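TRNA (cytidine-2'-O-)-methyltransferase TrmJ (Sulfolobus acidocaldarius, PDB 4CNG) transfers a methyl group from S-adenosyl-L-methionine to the 2'-hydroxyl of cytidine 32 in tRNA, acting as a homodimer specific for cytidine. Local coordinates at residues Phe128-Glu133 with Gly167-Glu172. The protein carries 1 engineered substitution. Residues are numbered along the deposited sequence; the frame is centred on the assembly and turned at random.
Sequences FIFGRE and GIVLYE. With SAH (S-adenosyl-L-homocysteine), chain C.
Phe128 and Phe130 of strand 125-130, in the middle of the parallel sheet of the SPOUT methyltransferase fold, meet Val169 of helix 162-175, the last helix of the modelled domain, packed on one face of that sheet. The strand runs out at Phe130 into a loop that lines the S-adenosyl-L-homocysteine pocket. Val169 serves both rings with different branches. Its CG1, anti to the backbone N (chi1 174°), lies obliquely against the Phe128 ring, 3.8 Å from Phe128 CD2. Its CG2 turns to the other ring and approaches the edge, with Val169 CG2 3.9 Å from Phe130 CZ. Val169 CB, also 3.9 Å from Phe130 CZ, lies in the plane of the ring at its CZ end, and the phenyl edge faces the branch point of the valine. The alternation of the strand sends the two phenylalanine side chains to the same face, while Ile129 packs on the other. Around them Leu25, Val166 and Leu173 continue the apolar layer, and Ile151, which contributes its backbone N to the ligand, touches Val169. One residue beyond the ring, Gly131 N donates a fairly straight hydrogen bond to SAH O2' (3.1 Å, 163°) and a weak, bent one to SAH O3'. SAH O2', the acceptor of the straighter bond, lies 3.5 Å from Phe130 CB and also from Phe130 CD2. An alanine in place of Phe130 would probably open a gap between strand and helix, leaving Val169 CG2 without its aromatic neighbour and O2' without the ring-atom contact. The chemistry is thus divided along the chain: purely apolar packing seats the helix on the strand, while the backbone just past the strand end supplies part of the polar grip on the bound S-adenosyl-L-homocysteine.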
ATOM      1  N   PHE A 128      -0.713   6.388 -14.777  1.00 10.80           N
ATOM      2  CA  PHE A 128      -1.566   6.089 -13.625  1.00 10.02           C
ATOM      3  C   PHE A 128      -1.563   7.312 -12.737  1.00  9.31           C
ATOM      4  O   PHE A 128      -0.503   7.706 -12.256  1.00 10.67           O
ATOM      5  CB  PHE A 128      -1.088   4.851 -12.858  1.00 10.52           C
ATOM      6  CG  PHE A 128      -1.436   3.548 -13.513  1.00 11.21           C
ATOM      7  CD1 PHE A 128      -0.706   3.044 -14.577  1.00 15.18           C
ATOM      8  CD2 PHE A 128      -2.610   2.899 -13.189  1.00 11.71           C
ATOM      9  CE1 PHE A 128      -1.084   1.855 -15.202  1.00 15.35           C
ATOM     10  CE2 PHE A 128      -2.962   1.695 -13.766  1.00 12.41           C
ATOM     11  CZ  PHE A 128      -2.210   1.211 -14.791  1.00 13.16           C
ATOM     12  N   ILE A 129      -2.746   7.876 -12.498  1.00  9.09           N
ATOM     13  CA  ILE A 129      -2.887   9.206 -11.936  1.00  9.29           C
ATOM     14  C   ILE A 129      -3.596   9.076 -10.588  1.00  8.60           C
ATOM     15  O   ILE A 129      -4.683   8.491 -10.499  1.00  9.59           O
ATOM     16  CB  ILE A 129      -3.706  10.142 -12.866  1.00  9.72           C
ATOM     17  CG1 ILE A 129      -3.100  10.191 -14.240  1.00 11.40           C
ATOM     18  CG2 ILE A 129      -3.903  11.486 -12.253  1.00 11.76           C
ATOM     19  CD1 ILE A 129      -4.092  10.447 -15.352  1.00 15.28           C
ATOM     20  N   PHE A 130      -2.966   9.640  -9.532  1.00  8.10           N
ATOM     21  CA  PHE A 130      -3.470   9.612  -8.168  1.00  8.18           C
ATOM     22  C   PHE A 130      -3.643  11.028  -7.682  1.00  8.30           C
ATOM     23  O   PHE A 130      -2.870  11.924  -8.027  1.00  9.52           O
ATOM     24  CB  PHE A 130      -2.468   8.846  -7.262  1.00  7.91           C
ATOM     25  CG  PHE A 130      -2.311   7.390  -7.609  1.00  8.26           C
ATOM     26  CD1 PHE A 130      -1.511   6.985  -8.630  1.00  8.36           C
ATOM     27  CD2 PHE A 130      -2.993   6.433  -6.888  1.00  9.07           C
ATOM     28  CE1 PHE A 130      -1.416   5.648  -8.977  1.00  9.22           C
ATOM     29  CE2 PHE A 130      -2.862   5.083  -7.197  1.00  9.24           C
ATOM     30  CZ  PHE A 130      -2.082   4.694  -8.244  1.00  9.77           C
ATOM     31  N   GLY A 131      -4.669  11.209  -6.880  1.00  8.54           N
ATOM     32  CA  GLY A 131      -5.050  12.514  -6.386  1.00  9.01           C
ATOM     33  C   GLY A 131      -4.592  12.862  -4.989  1.00  9.05           C
ATOM     34  O   GLY A 131      -3.755  12.217  -4.363  1.00  9.49           O
ATOM     35  N   ARG A 132      -5.109  14.010  -4.558  1.00  9.90           N
ATOM     36  CA  ARG A 132      -4.710  14.680  -3.323  1.00 10.07           C
ATOM     37  C   ARG A 132      -5.261  13.963  -2.109  1.00 10.43           C
ATOM     38  O   ARG A 132      -6.393  13.494  -2.130  1.00 11.63           O
ATOM     39  CB  ARG A 132      -5.289  16.107  -3.393  1.00 11.45           C
ATOM     40  CG  ARG A 132      -4.836  16.925  -4.598  1.00 11.46           C
ATOM     41  CD  ARG A 132      -5.794  18.068  -4.874  1.00 11.93           C
ATOM     42  NE  ARG A 132      -5.457  18.797  -6.094  1.00 12.66           N
ATOM     43  CZ  ARG A 132      -5.873  18.486  -7.309  1.00 12.14           C
ATOM     44  NH1 ARG A 132      -6.584  17.407  -7.544  1.00 12.11           N
ATOM     45  NH2 ARG A 132      -5.536  19.246  -8.326  1.00 12.33           N
ATOM     46  N   GLU A 133      -4.490  13.938  -1.030  1.00 11.37           N
ATOM     47  CA  GLU A 133      -4.971  13.312   0.170  1.00 12.37           C
ATOM     48  C   GLU A 133      -6.276  13.966   0.616  1.00 13.95           C
ATOM     49  O   GLU A 133      -7.194  13.287   1.042  1.00 16.50           O
ATOM     50  CB  GLU A 133      -3.924  13.383   1.280  1.00 13.44           C
ATOM     51  CG  GLU A 133      -2.612  12.684   0.972  1.00 15.57           C
ATOM     52  CD  GLU A 133      -1.471  13.583   0.473  1.00 15.42           C
ATOM     53  OE1 GLU A 133      -1.753  14.451  -0.448  1.00 17.46           O
ATOM     54  OE2 GLU A 133      -0.287  13.359   0.945  1.00 13.93           O
ATOM     55  N   GLY A 167       0.958   1.819  -3.800  1.00  8.71           N
ATOM     56  CA  GLY A 167       1.669   0.546  -3.636  1.00  9.34           C
ATOM     57  C   GLY A 167       0.872  -0.637  -4.153  1.00  9.47           C
ATOM     58  O   GLY A 167       1.426  -1.526  -4.778  1.00 10.35           O
ATOM     59  N   ILE A 168      -0.434  -0.655  -3.911  1.00  9.00           N
ATOM     60  CA  ILE A 168      -1.278  -1.743  -4.379  1.00  9.71           C
ATOM     61  C   ILE A 168      -1.296  -1.775  -5.899  1.00  9.74           C
ATOM     62  O   ILE A 168      -1.216  -2.829  -6.499  1.00 10.71           O
ATOM     63  CB  ILE A 168      -2.681  -1.648  -3.756  1.00  9.97           C
ATOM     64  CG1 ILE A 168      -2.600  -2.061  -2.292  1.00 10.23           C
ATOM     65  CG2 ILE A 168      -3.691  -2.444  -4.565  1.00 12.26           C
ATOM     66  CD1 ILE A 168      -3.752  -1.632  -1.445  1.00 12.25           C
ATOM     67  N   VAL A 169      -1.482  -0.603  -6.551  1.00 10.02           N
ATOM     68  CA  VAL A 169      -1.505  -0.579  -7.992  1.00 10.30           C
ATOM     69  C   VAL A 169      -0.162  -1.026  -8.580  1.00 10.64           C
ATOM     70  O   VAL A 169      -0.107  -1.785  -9.560  1.00 12.38           O
ATOM     71  CB  VAL A 169      -1.943   0.811  -8.516  1.00 10.20           C
ATOM     72  CG1 VAL A 169      -1.837   0.902 -10.021  1.00 12.66           C
ATOM     73  CG2 VAL A 169      -3.385   1.055  -8.080  1.00 11.37           C
ATOM     74  N   LEU A 170       0.925  -0.525  -8.031  1.00 10.81           N
ATOM     75  CA  LEU A 170       2.246  -0.870  -8.567  1.00 11.90           C
ATOM     76  C   LEU A 170       2.542  -2.379  -8.402  1.00 12.27           C
ATOM     77  O   LEU A 170       3.161  -2.984  -9.269  1.00 13.99           O
ATOM     78  CB  LEU A 170       3.356  -0.036  -7.937  1.00 13.19           C
ATOM     79  CG  LEU A 170       3.336   1.447  -8.204  1.00 18.33           C
ATOM     80  CD1 LEU A 170       4.602   2.091  -7.644  1.00 13.89           C
ATOM     81  CD2 LEU A 170       2.740   1.993  -9.455  1.00 19.95           C
ATOM     82  N   TYR A 171       2.125  -2.958  -7.286  1.00 12.43           N
ATOM     83  CA  TYR A 171       2.197  -4.402  -7.057  1.00 12.96           C
ATOM     84  C   TYR A 171       1.369  -5.170  -8.119  1.00 12.70           C
ATOM     85  O   TYR A 171       1.831  -6.163  -8.680  1.00 15.55           O
ATOM     86  CB  TYR A 171       1.667  -4.681  -5.648  1.00 13.59           C
ATOM     87  CG  TYR A 171       1.305  -6.119  -5.414  1.00 16.53           C
ATOM     88  CD1 TYR A 171       2.276  -7.087  -5.306  1.00 17.75           C
ATOM     89  CD2 TYR A 171      -0.029  -6.520  -5.367  1.00 15.90           C
ATOM     90  CE1 TYR A 171       1.930  -8.416  -5.105  1.00 20.05           C
ATOM     91  CE2 TYR A 171      -0.399  -7.804  -5.131  1.00 20.27           C
ATOM     92  CZ  TYR A 171       0.573  -8.773  -5.022  1.00 20.92           C
ATOM     93  OH  TYR A 171       0.155 -10.067  -4.814  1.00 25.56           O
ATOM     94  N   GLU A 172       0.158  -4.709  -8.413  1.00 13.81           N
ATOM     95  CA  GLU A 172      -0.642  -5.339  -9.443  1.00 15.16           C
ATOM     96  C   GLU A 172       0.080  -5.293 -10.788  1.00 15.65           C
ATOM     97  O   GLU A 172      -0.002  -6.244 -11.576  1.00 19.82           O
ATOM     98  CB  GLU A 172      -2.002  -4.652  -9.533  1.00 16.77           C
ATOM     99  CG  GLU A 172      -3.046  -5.120  -8.548  1.00 24.50           C
ATOM    100  CD  GLU A 172      -3.682  -6.438  -8.946  1.00 32.09           C
ATOM    101  OE1 GLU A 172      -3.200  -7.105  -9.886  1.00 47.57           O
ATOM    102  OE2 GLU A 172      -4.695  -6.781  -8.327  1.00 33.70           O
TER
HETATM  103  N   SAH C1157     -11.519  12.595   0.343  1.00 23.61           N
HETATM  104  CA  SAH C1157     -10.724  12.317  -0.882  1.00 18.02           C
HETATM  105  CB  SAH C1157      -9.852  11.105  -0.599  1.00 16.99           C
HETATM  106  CG  SAH C1157      -8.627  11.003  -1.525  1.00 14.47           C
HETATM  107  SD  SAH C1157      -7.617   9.582  -1.130  1.00 12.63           S
HETATM  108  C   SAH C1157     -11.677  12.110  -2.023  1.00 25.55           C
HETATM  109  O   SAH C1157     -12.891  12.034  -1.825  1.00 56.48           O
HETATM  110  OXT SAH C1157     -11.306  12.163  -3.178  1.00 29.59           O
HETATM  111  C5' SAH C1157      -6.155  10.052  -2.057  1.00 11.42           C
HETATM  112  C4' SAH C1157      -5.940   9.324  -3.378  1.00  8.98           C
HETATM  113  O4' SAH C1157      -5.712   7.931  -3.112  1.00  9.22           O
HETATM  114  C3' SAH C1157      -7.088   9.329  -4.323  1.00  8.66           C
HETATM  115  O3' SAH C1157      -7.133  10.581  -5.028  1.00  9.92           O
HETATM  116  C2' SAH C1157      -6.808   8.145  -5.205  1.00  8.27           C
HETATM  117  O2' SAH C1157      -5.787   8.464  -6.143  1.00  8.92           O
HETATM  118  C1' SAH C1157      -6.250   7.144  -4.186  1.00  8.65           C
HETATM  119  N9  SAH C1157      -7.278   6.233  -3.598  1.00  8.06           N
HETATM  120  C8  SAH C1157      -7.565   6.070  -2.276  1.00  8.64           C
HETATM  121  N7  SAH C1157      -8.393   5.001  -2.116  1.00  8.82           N
HETATM  122  C5  SAH C1157      -8.588   4.478  -3.351  1.00  8.34           C
HETATM  123  C6  SAH C1157      -9.256   3.344  -3.850  1.00  8.41           C
HETATM  124  N6  SAH C1157      -9.959   2.515  -3.051  1.00  9.44           N
HETATM  125  N1  SAH C1157      -9.213   3.106  -5.139  1.00  8.99           N
HETATM  126  C2  SAH C1157      -8.502   3.914  -5.940  1.00  9.77           C
HETATM  127  N3  SAH C1157      -7.808   4.984  -5.579  1.00  8.92           N
HETATM  128  C4  SAH C1157      -7.833   5.239  -4.289  1.00  7.90           C